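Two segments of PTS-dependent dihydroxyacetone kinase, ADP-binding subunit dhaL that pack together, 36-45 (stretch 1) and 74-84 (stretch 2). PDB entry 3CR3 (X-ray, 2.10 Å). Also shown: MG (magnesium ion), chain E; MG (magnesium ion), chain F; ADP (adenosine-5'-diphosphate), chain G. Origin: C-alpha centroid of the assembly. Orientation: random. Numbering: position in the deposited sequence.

Stretch 1 36-45: DHGANMARGM
Stretch 2 74-84: KVGGASGPLYG

Stretch 1 is helical from His37 to Met45, after Asp36 at the N-cap position; stretch 2 leaves one helix at Val75, loops through Gly76 and Gly77, and is helical again over 79-84. The two helices, 37-45 and 79-84, run 50° apart (signed crossing -50°), 11.2 Å at closest approach. CA register pairs Gly44 with Lys74 (5.2 Å), Asn40 with Val75 (5.3 Å) and His37 with Ser79 (7.7 Å). No direct hydrogen bond crosses; water and ADP mediate the polar links. Lys74 O lies 3.3 Å from Arg43 CD (chi1 and chi2 t, chi3 m). Val75 (chi1 t; phi/psi -101/121) sets CG1 3.8 Å from Asn40 CB and CG2 3.9 Å from Gly44 CA, where a CB on Gly44 would clash. Gly76 N (2.8 Å) donates to water 1, which also accepts from Arg43 NH1 (3.0 Å) and donates to Asn40 OD1 (3.2 Å). Gly77 (-110/-176) leaves room for Asn40 ND2 and ADP O3A. Ala78 N donates to ADP O2B (2.8 Å). Ser79 OG (chi1 p, 2.8 Å), Asn40 ND2 (chi1 m, 2.8 Å) and His37 ND1 (chi1 t, 2.9 Å) converge as donors on ADP O2A, tying both stretches to one phosphate oxygen. Tyr83 (chi1 m, chi2 -68°) receives selenomethionine Met41 (m, m, m) over one ring face, Met41 CE 3.5 Å from Tyr83 CE2.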

# COMPACT_ATOMS: atom_id res chain seq x y z
N ASP A 36 0.82 8.92 20.24
CA ASP A 36 -0.38 8.36 20.88
C ASP A 36 -0.12 7.38 22.04
O ASP A 36 -1.09 6.90 22.64
CB ASP A 36 -1.25 7.66 19.82
CG ASP A 36 -0.69 6.32 19.39
OD1 ASP A 36 0.44 5.95 19.79
OD2 ASP A 36 -1.35 5.60 18.62
N HIS A 37 1.13 7.07 22.37
CA HIS A 37 1.35 6.02 23.39
C HIS A 37 0.69 6.32 24.73
O HIS A 37 0.07 5.43 25.31
CB HIS A 37 2.84 5.67 23.60
CG HIS A 37 3.04 4.53 24.56
ND1 HIS A 37 2.54 3.27 24.34
CD2 HIS A 37 3.69 4.47 25.75
CE1 HIS A 37 2.89 2.47 25.34
NE2 HIS A 37 3.58 3.19 26.21
N GLY A 38 0.84 7.54 25.23
CA GLY A 38 0.22 7.97 26.48
C GLY A 38 -1.30 7.88 26.46
O GLY A 38 -1.89 7.34 27.39
N ALA A 39 -1.91 8.43 25.41
CA ALA A 39 -3.35 8.29 25.14
C ALA A 39 -3.80 6.83 25.13
O ALA A 39 -4.79 6.48 25.78
CB ALA A 39 -3.68 8.94 23.81
N ASN A 40 -3.07 5.98 24.38
CA ASN A 40 -3.30 4.54 24.26
C ASN A 40 -3.34 3.85 25.63
O ASN A 40 -4.29 3.14 25.97
CB ASN A 40 -2.18 3.88 23.43
CG ASN A 40 -2.37 4.02 21.91
OD1 ASN A 40 -3.41 4.44 21.42
ND2 ASN A 40 -1.34 3.62 21.16
N MSE A 41 -2.27 4.05 26.40
CA MSE A 41 -2.13 3.48 27.73
C MSE A 41 -3.14 4.03 28.75
O MSE A 41 -3.57 3.28 29.64
CB MSE A 41 -0.70 3.66 28.25
CG MSE A 41 0.37 2.88 27.46
SE MSE A 41 0.06 0.95 27.35
CE MSE A 41 0.38 0.57 29.25
N ALA A 42 -3.47 5.32 28.65
CA ALA A 42 -4.45 5.94 29.55
C ALA A 42 -5.82 5.31 29.39
O ALA A 42 -6.46 4.96 30.39
CB ALA A 42 -4.53 7.44 29.35
N ARG A 43 -6.25 5.17 28.14
CA ARG A 43 -7.48 4.48 27.77
C ARG A 43 -7.48 3.04 28.29
O ARG A 43 -8.38 2.62 29.02
CB ARG A 43 -7.61 4.48 26.25
CG ARG A 43 -8.82 3.79 25.66
CD ARG A 43 -8.97 4.15 24.17
NE ARG A 43 -8.94 5.61 23.96
CZ ARG A 43 -8.00 6.27 23.28
NH1 ARG A 43 -6.98 5.63 22.72
NH2 ARG A 43 -8.08 7.60 23.17
N GLY A 44 -6.44 2.29 27.93
CA GLY A 44 -6.34 0.89 28.29
C GLY A 44 -6.36 0.64 29.78
O GLY A 44 -6.99 -0.30 30.25
N MSE A 45 -5.65 1.49 30.53
CA MSE A 45 -5.55 1.32 31.96
C MSE A 45 -6.77 1.87 32.71
O MSE A 45 -7.15 1.33 33.75
CB MSE A 45 -4.23 1.87 32.52
CG MSE A 45 -3.01 0.96 32.25
SE MSE A 45 -3.27 -0.89 32.89
CE MSE A 45 -3.59 -0.55 34.76
N LYS A 74 -8.86 -2.48 24.13
CA LYS A 74 -8.99 -1.02 24.27
C LYS A 74 -7.76 -0.17 23.83
O LYS A 74 -7.86 1.05 23.72
CB LYS A 74 -9.41 -0.66 25.70
CG LYS A 74 -10.73 -1.33 26.15
CD LYS A 74 -11.96 -0.65 25.53
CE LYS A 74 -13.26 -1.32 25.94
NZ LYS A 74 -13.52 -2.60 25.18
N VAL A 75 -6.62 -0.83 23.60
CA VAL A 75 -5.41 -0.17 23.08
C VAL A 75 -5.27 -0.46 21.56
O VAL A 75 -5.21 -1.62 21.15
CB VAL A 75 -4.14 -0.66 23.84
CG1 VAL A 75 -2.92 0.18 23.49
CG2 VAL A 75 -4.37 -0.63 25.34
N GLY A 76 -5.25 0.58 20.74
CA GLY A 76 -5.26 0.42 19.28
C GLY A 76 -3.90 0.34 18.58
O GLY A 76 -3.83 0.17 17.35
N GLY A 77 -2.82 0.47 19.38
CA GLY A 77 -1.46 0.38 18.87
C GLY A 77 -0.73 -0.88 19.32
O GLY A 77 -1.31 -1.74 20.00
N ALA A 78 0.54 -0.96 18.95
CA ALA A 78 1.41 -2.10 19.26
C ALA A 78 1.44 -2.46 20.74
O ALA A 78 1.52 -3.62 21.11
CB ALA A 78 2.84 -1.82 18.76
N SER A 79 1.35 -1.45 21.60
CA SER A 79 1.39 -1.70 23.05
C SER A 79 0.25 -2.63 23.53
O SER A 79 0.38 -3.28 24.56
CB SER A 79 1.38 -0.38 23.81
OG SER A 79 0.21 0.36 23.46
N GLY A 80 -0.85 -2.68 22.78
CA GLY A 80 -1.98 -3.58 23.10
C GLY A 80 -1.62 -5.07 23.01
O GLY A 80 -1.63 -5.77 24.04
N PRO A 81 -1.34 -5.56 21.79
CA PRO A 81 -0.83 -6.93 21.67
C PRO A 81 0.37 -7.23 22.57
O PRO A 81 0.51 -8.36 23.04
CB PRO A 81 -0.41 -7.04 20.20
CG PRO A 81 -1.00 -5.90 19.50
CD PRO A 81 -1.50 -4.90 20.48
N LEU A 82 1.22 -6.24 22.83
CA LEU A 82 2.43 -6.47 23.62
C LEU A 82 2.19 -6.64 25.12
O LEU A 82 2.54 -7.67 25.71
CB LEU A 82 3.48 -5.38 23.37
CG LEU A 82 4.04 -5.32 21.94
CD1 LEU A 82 4.73 -3.97 21.74
CD2 LEU A 82 4.99 -6.46 21.67
N TYR A 83 1.61 -5.62 25.75
CA TYR A 83 1.22 -5.72 27.16
C TYR A 83 0.18 -6.82 27.39
O TYR A 83 0.24 -7.53 28.40
CB TYR A 83 0.68 -4.39 27.69
CG TYR A 83 1.74 -3.37 28.05
CD1 TYR A 83 2.59 -3.59 29.14
CD2 TYR A 83 1.90 -2.20 27.31
CE1 TYR A 83 3.56 -2.67 29.49
CE2 TYR A 83 2.89 -1.26 27.64
CZ TYR A 83 3.71 -1.51 28.73
OH TYR A 83 4.70 -0.62 29.07
N GLY A 84 -0.76 -6.94 26.45
CA GLY A 84 -1.82 -7.96 26.49
C GLY A 84 -1.25 -9.37 26.52
O GLY A 84 -1.67 -10.20 27.33
MG MG E . 2.05 5.31 19.06
MG MG F . -0.72 3.96 16.97
PB ADP G . 2.13 2.24 18.09
O1B ADP G . 1.49 3.59 18.00
O2B ADP G . 1.40 1.19 17.33
O3B ADP G . 3.63 2.27 17.80
PA ADP G . 2.27 2.71 20.95
O1A ADP G . 2.67 4.09 20.58
O2A ADP G . 1.10 2.57 21.90
O3A ADP G . 1.99 1.79 19.64
O5' ADP G . 3.53 1.93 21.60
C5' ADP G . 4.85 2.15 21.09
C4' ADP G . 5.79 1.26 21.89
O4' ADP G . 5.56 -0.13 21.62
C3' ADP G . 7.25 1.50 21.56
O3' ADP G . 7.74 2.58 22.35
C2' ADP G . 7.92 0.16 21.89
O2' ADP G . 8.41 0.11 23.23
C1' ADP G . 6.78 -0.84 21.81
N9 ADP G . 6.97 -1.71 20.63
C8 ADP G . 6.61 -1.38 19.37
N7 ADP G . 6.91 -2.38 18.53
C5 ADP G . 7.47 -3.36 19.26
C6 ADP G . 8.03 -4.70 18.97
N6 ADP G . 8.00 -5.17 17.71
N1 ADP G . 8.52 -5.42 20.01
C2 ADP G . 8.52 -4.96 21.27
N3 ADP G . 8.04 -3.75 21.60
C4 ADP G . 7.52 -2.93 20.65
O HOH W 1 -6.34 3.07 21.32
O HOH W 2 4.11 4.88 17.98
O HOH W 3 -0.35 1.93 15.83